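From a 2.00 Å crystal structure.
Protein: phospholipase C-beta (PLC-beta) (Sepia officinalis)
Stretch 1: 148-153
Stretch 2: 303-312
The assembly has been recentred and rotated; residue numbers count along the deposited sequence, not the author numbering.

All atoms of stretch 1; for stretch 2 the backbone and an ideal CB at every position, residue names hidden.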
ATOM      1  N   ASN A 148       5.748   4.632  -7.509  1.00 23.73           N
ATOM      2  CA  ASN A 148       4.634   5.041  -8.371  1.00 24.02           C
ATOM      3  C   ASN A 148       5.004   5.390  -9.810  1.00 24.47           C
ATOM      4  O   ASN A 148       4.187   5.969 -10.533  1.00 24.60           O
ATOM      5  CB  ASN A 148       3.925   6.236  -7.737  1.00 24.00           C
ATOM      6  CG  ASN A 148       3.034   5.828  -6.601  1.00 24.15           C
ATOM      7  OD1 ASN A 148       1.850   5.617  -6.800  1.00 26.20           O
ATOM      8  ND2 ASN A 148       3.602   5.678  -5.410  1.00 23.58           N
ATOM      9  N   LYS A 149       6.205   5.024 -10.249  1.00 24.52           N
ATOM     10  CA  LYS A 149       6.646   5.435 -11.575  1.00 25.15           C
ATOM     11  C   LYS A 149       5.839   4.762 -12.688  1.00 24.81           C
ATOM     12  O   LYS A 149       5.313   3.654 -12.523  1.00 24.56           O
ATOM     13  CB  LYS A 149       8.156   5.227 -11.765  1.00 25.44           C
ATOM     14  CG  LYS A 149       8.636   3.803 -11.741  1.00 26.83           C
ATOM     15  CD  LYS A 149      10.160   3.771 -11.609  1.00 27.90           C
ATOM     16  CE  LYS A 149      10.674   2.403 -11.242  1.00 28.58           C
ATOM     17  NZ  LYS A 149      10.084   1.901  -9.969  1.00 29.99           N
ATOM     18  N   ASN A 150       5.733   5.463 -13.814  1.00 24.61           N
ATOM     19  CA  ASN A 150       4.960   4.995 -14.957  1.00 24.69           C
ATOM     20  C   ASN A 150       5.799   3.967 -15.716  1.00 24.76           C
ATOM     21  O   ASN A 150       6.942   3.698 -15.337  1.00 24.49           O
ATOM     22  CB  ASN A 150       4.565   6.193 -15.845  1.00 24.83           C
ATOM     23  CG  ASN A 150       3.345   5.914 -16.720  1.00 25.61           C
ATOM     24  OD1 ASN A 150       2.825   4.800 -16.744  1.00 26.00           O
ATOM     25  ND2 ASN A 150       2.893   6.933 -17.453  1.00 25.48           N
ATOM     26  N   GLN A 151       5.245   3.395 -16.779  1.00 25.05           N
ATOM     27  CA  GLN A 151       5.913   2.309 -17.498  1.00 25.39           C
ATOM     28  C   GLN A 151       7.278   2.677 -18.092  1.00 25.43           C
ATOM     29  O   GLN A 151       8.185   1.839 -18.088  1.00 25.36           O
ATOM     30  CB  GLN A 151       5.009   1.743 -18.591  1.00 26.11           C
ATOM     31  CG  GLN A 151       5.451   0.378 -19.088  1.00 27.83           C
ATOM     32  CD  GLN A 151       4.525  -0.177 -20.144  1.00 30.55           C
ATOM     33  OE1 GLN A 151       4.925  -0.375 -21.297  1.00 34.19           O
ATOM     34  NE2 GLN A 151       3.275  -0.424 -19.766  1.00 30.03           N
ATOM     35  N   LEU A 152       7.434   3.905 -18.595  1.00 25.18           N
ATOM     36  CA  LEU A 152       8.738   4.361 -19.108  1.00 25.37           C
ATOM     37  C   LEU A 152       9.801   4.356 -18.006  1.00 25.20           C
ATOM     38  O   LEU A 152      10.954   4.000 -18.248  1.00 25.48           O
ATOM     39  CB  LEU A 152       8.649   5.760 -19.727  1.00 25.48           C
ATOM     40  CG  LEU A 152       9.905   6.254 -20.457  1.00 26.25           C
ATOM     41  CD1 LEU A 152      10.152   5.442 -21.727  1.00 26.54           C
ATOM     42  CD2 LEU A 152       9.788   7.743 -20.793  1.00 25.78           C
ATOM     43  N   GLY A 153       9.409   4.758 -16.800  1.00 24.65           N
ATOM     44  CA  GLY A 153      10.283   4.658 -15.634  1.00 24.37           C
ATOM     45  C   GLY A 153      10.687   3.227 -15.316  1.00 24.22           C
ATOM     46  O   GLY A 153      11.826   2.977 -14.907  1.00 24.25           O
ATOM     47  N   UNK A 303       3.208   7.621 -27.868  1.00 26.19           N
ATOM     48  CA  UNK A 303       3.399   6.452 -27.006  1.00 25.72           C
ATOM     49  C   UNK A 303       4.402   6.763 -25.895  1.00 24.98           C
ATOM     50  O   UNK A 303       4.205   6.371 -24.745  1.00 23.73           O
ATOM     51  CB  UNK A 303       3.874   5.251 -27.827  1.00 25.72           C
ATOM     52  N   UNK A 304       5.464   7.486 -26.242  1.00 25.32           N
ATOM     53  CA  UNK A 304       6.464   7.905 -25.254  1.00 25.31           C
ATOM     54  C   UNK A 304       5.795   8.744 -24.158  1.00 24.41           C
ATOM     55  O   UNK A 304       5.962   8.473 -22.970  1.00 24.45           O
ATOM     56  CB  UNK A 304       7.588   8.698 -25.925  1.00 25.31           C
ATOM     57  N   UNK A 305       5.027   9.753 -24.559  1.00 24.52           N
ATOM     58  CA  UNK A 305       4.287  10.577 -23.597  1.00 23.85           C
ATOM     59  C   UNK A 305       3.390   9.732 -22.700  1.00 23.26           C
ATOM     60  O   UNK A 305       3.368   9.907 -21.482  1.00 22.40           O
ATOM     61  CB  UNK A 305       3.445  11.621 -24.333  1.00 23.85           C
ATOM     62  N   UNK A 306       2.629   8.834 -23.319  1.00 23.73           N
ATOM     63  CA  UNK A 306       1.622   8.058 -22.599  1.00 23.49           C
ATOM     64  C   UNK A 306       2.243   7.211 -21.503  1.00 23.19           C
ATOM     65  O   UNK A 306       1.587   6.918 -20.503  1.00 22.89           O
ATOM     66  CB  UNK A 306       0.848   7.164 -23.569  1.00 23.49           C
ATOM     67  N   UNK A 307       3.511   6.848 -21.692  1.00 23.77           N
ATOM     68  CA  UNK A 307       4.251   6.020 -20.748  1.00 23.89           C
ATOM     69  C   UNK A 307       5.109   6.820 -19.776  1.00 23.79           C
ATOM     70  O   UNK A 307       5.644   6.242 -18.847  1.00 23.44           O
ATOM     71  CB  UNK A 307       5.139   5.039 -21.516  1.00 23.89           C
ATOM     72  N   UNK A 308       5.274   8.124 -20.003  1.00 24.21           N
ATOM     73  CA  UNK A 308       6.227   8.920 -19.215  1.00 24.29           C
ATOM     74  C   UNK A 308       5.587   9.507 -17.963  1.00 23.80           C
ATOM     75  O   UNK A 308       4.381   9.391 -17.758  1.00 23.32           O
ATOM     76  CB  UNK A 308       6.806  10.049 -20.071  1.00 24.29           C
ATOM     77  N   UNK A 309       6.407  10.136 -17.122  1.00 24.29           N
ATOM     78  CA  UNK A 309       5.935  10.701 -15.853  1.00 24.24           C
ATOM     79  C   UNK A 309       4.873  11.793 -16.020  1.00 24.09           C
ATOM     80  O   UNK A 309       4.017  11.950 -15.152  1.00 23.55           O
ATOM     81  CB  UNK A 309       7.124  11.273 -15.078  1.00 24.24           C
ATOM     82  N   UNK A 310       4.928  12.538 -17.122  1.00 24.49           N
ATOM     83  CA  UNK A 310       3.930  13.571 -17.401  1.00 25.06           C
ATOM     84  C   UNK A 310       2.510  12.997 -17.425  1.00 24.54           C
ATOM     85  O   UNK A 310       1.554  13.693 -17.056  1.00 24.76           O
ATOM     86  CB  UNK A 310       4.239  14.252 -18.736  1.00 25.06           C
ATOM     87  N   UNK A 311       2.384  11.742 -17.859  1.00 23.89           N
ATOM     88  CA  UNK A 311       1.096  11.052 -17.921  1.00 23.69           C
ATOM     89  C   UNK A 311       0.866  10.051 -16.788  1.00 23.43           C
ATOM     90  O   UNK A 311      -0.024   9.207 -16.882  1.00 23.29           O
ATOM     91  CB  UNK A 311       0.977  10.324 -19.262  1.00 23.69           C
ATOM     92  N   UNK A 312       1.647  10.156 -15.713  1.00 23.82           N
ATOM     93  CA  UNK A 312       1.471   9.294 -14.538  1.00 23.71           C
ATOM     94  C   UNK A 312       0.039   9.397 -14.006  1.00 24.05           C
ATOM     95  O   UNK A 312      -0.484  10.498 -13.795  1.00 24.02           O
ATOM     96  CB  UNK A 312       2.470   9.670 -13.442  1.00 23.71           C
TER

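Stretch 2 comes in as a helix, turns, passes through a short 3-10 segment at 309-310, and runs on to 312; stretch 1 meets it with a loop that enters a helix at Q151. The end of one helix is thus set against the start of another, where free carbonyls and free NH groups can pair.

At 303 nothing of stretch 1 lies within 5.5 Å of the CB, so the contact imposes no demand; the residue is leucine. Position 304 also points its CB away, but a long side chain could bend back over L152. A large apolar or aromatic residue would suit. It is tyrosine: the ring of Y304 takes CD2 of L152 over one face, 3.8 Å from that atom to the ring centroid, a CH-pi contact. Positions 305 and 306 face away, and any helix-compatible residue would satisfy stretch 1; they are phenylalanine and leucine. What 306 offers is its backbone: L306 O accepts a weak hydrogen bond from N150 ND2 at 3.3 Å.

Position 307 matters more. Its CB points sideways, 3.9 Å from L152 N and 4.4 Å from Q151 CB, close against the first turn of the other helix. A flexible apolar chain that can run along the surface would fit; leucine and methionine are both plausible. It is methionine. M307 CB packs against L152 CB at 3.9 Å, and M307 CE reaches Q151 OE1 at 3.5 Å. Whatever the side chain, the carbonyl is the key: L152 N donates to M307 O at 3.0 Å.

At 308 phi/psi of -89/174 leave the helix. The CB points away overall yet lies 3.8 Å from L152 CD2, so a small, apolar-tolerant residue such as alanine, serine or cysteine would serve. It is cysteine, whose CB touches that methyl, while C308 O accepts from N150 ND2 at 2.9 Å.

The CB of 309 is out of reach and points sideways, but the backbone NH of N150 lacks a partner in stretch 1. A long acceptor, glutamate or glutamine, could reach it. It is glutamate: N150 N donates to E309 OE2 at 2.9 Å, nearly straight at 175°. The same oxygen takes a proton from a water, 2.6 Å from E309 OE2, that in turn accepts from G153 N, so one carboxylate serves two backbone NH groups, one of them through water.

Position 310 meets nothing of stretch 1, which leaves its choice open; it is glutamate, its end leading away. At 311 the CB is 4.3 Å from N150 ND2, and a modest polar residue would be tolerated. It is asparagine, and N311 ND2 turns back to L306 O at 3.1 Å.

At 312 the CB is 5.0 Å from N148 O, an acceptor in search of a donor. A side chain carrying a donor two bonds or more beyond CB would suit, asparagine or glutamine for example. Asparagine is found: N312 ND2 donates to N148 O at 2.8 Å and also to E309 OE1 at 2.8 Å, which ties the two polar side chains together.

Stretch 2 (303-312) LYFLMCEENN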
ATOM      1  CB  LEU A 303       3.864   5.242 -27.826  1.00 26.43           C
ATOM      2  CG  LEU A 303       4.046   3.915 -27.078  1.00 26.60           C
ATOM      3  CD1 LEU A 303       2.878   3.631 -26.133  1.00 27.26           C
ATOM      4  CD2 LEU A 303       4.219   2.779 -28.077  1.00 28.99           C
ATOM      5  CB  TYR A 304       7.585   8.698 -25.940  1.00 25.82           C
ATOM      6  CG  TYR A 304       8.739   9.081 -25.036  1.00 26.73           C
ATOM      7  CD1 TYR A 304       9.903   8.315 -24.991  1.00 27.84           C
ATOM      8  CD2 TYR A 304       8.672  10.216 -24.236  1.00 27.60           C
ATOM      9  CE1 TYR A 304      10.968   8.669 -24.161  1.00 28.22           C
ATOM     10  CE2 TYR A 304       9.733  10.575 -23.401  1.00 28.32           C
ATOM     11  CZ  TYR A 304      10.873   9.803 -23.375  1.00 28.79           C
ATOM     12  OH  TYR A 304      11.912  10.168 -22.552  1.00 31.56           O
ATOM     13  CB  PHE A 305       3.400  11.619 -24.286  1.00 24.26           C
ATOM     14  CG  PHE A 305       2.319  12.157 -23.381  1.00 23.37           C
ATOM     15  CD1 PHE A 305       2.632  13.059 -22.378  1.00 22.99           C
ATOM     16  CD2 PHE A 305       1.007  11.718 -23.496  1.00 23.36           C
ATOM     17  CE1 PHE A 305       1.655  13.538 -21.524  1.00 22.69           C
ATOM     18  CE2 PHE A 305       0.023  12.196 -22.645  1.00 22.00           C
ATOM     19  CZ  PHE A 305       0.347  13.102 -21.660  1.00 22.25           C
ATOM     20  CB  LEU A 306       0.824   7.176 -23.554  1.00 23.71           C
ATOM     21  CG  LEU A 306      -0.147   7.880 -24.507  1.00 24.46           C
ATOM     22  CD1 LEU A 306      -0.639   6.883 -25.551  1.00 24.47           C
ATOM     23  CD2 LEU A 306      -1.311   8.500 -23.749  1.00 23.95           C
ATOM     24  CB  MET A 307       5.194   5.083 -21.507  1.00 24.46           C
ATOM     25  CG  MET A 307       4.521   4.041 -22.371  1.00 25.53           C
ATOM     26  SD  MET A 307       5.711   3.282 -23.492  1.00 28.74           S
ATOM     27  CE  MET A 307       6.803   2.440 -22.343  1.00 28.47           C
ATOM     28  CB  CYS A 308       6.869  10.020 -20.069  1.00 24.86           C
ATOM     29  SG  CYS A 308       5.888  11.510 -20.293  1.00 25.62           S
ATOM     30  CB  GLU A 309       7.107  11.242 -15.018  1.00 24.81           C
ATOM     31  CG  GLU A 309       7.971  10.157 -14.379  1.00 25.97           C
ATOM     32  CD  GLU A 309       7.138   9.121 -13.642  1.00 27.14           C
ATOM     33  OE1 GLU A 309       6.394   9.503 -12.706  1.00 28.52           O
ATOM     34  OE2 GLU A 309       7.214   7.929 -14.019  1.00 27.54           O
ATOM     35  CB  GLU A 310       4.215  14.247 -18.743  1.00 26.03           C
ATOM     36  CG  GLU A 310       3.497  15.577 -18.945  1.00 27.46           C
ATOM     37  CD  GLU A 310       4.042  16.686 -18.057  1.00 29.60           C
ATOM     38  OE1 GLU A 310       5.277  16.737 -17.853  1.00 29.71           O
ATOM     39  OE2 GLU A 310       3.233  17.503 -17.569  1.00 29.24           O
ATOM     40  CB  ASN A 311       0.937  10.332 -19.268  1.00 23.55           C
ATOM     41  CG  ASN A 311      -0.526  10.048 -19.603  1.00 23.40           C
ATOM     42  OD1 ASN A 311      -1.382  10.912 -19.427  1.00 21.01           O
ATOM     43  ND2 ASN A 311      -0.815   8.829 -20.060  1.00 22.05           N
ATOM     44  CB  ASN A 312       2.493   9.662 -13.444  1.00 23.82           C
ATOM     45  CG  ASN A 312       2.671   8.558 -12.391  1.00 23.54           C
ATOM     46  OD1 ASN A 312       1.704   8.007 -11.883  1.00 24.45           O
ATOM     47  ND2 ASN A 312       3.917   8.260 -12.052  1.00 24.45           N
TER
HETATM   48  O   HOH W   1      -0.200   6.565 -17.502  1.00 24.07           O
HETATM   49  O   HOH W   2       7.820   7.176 -16.385  1.00 26.60           O
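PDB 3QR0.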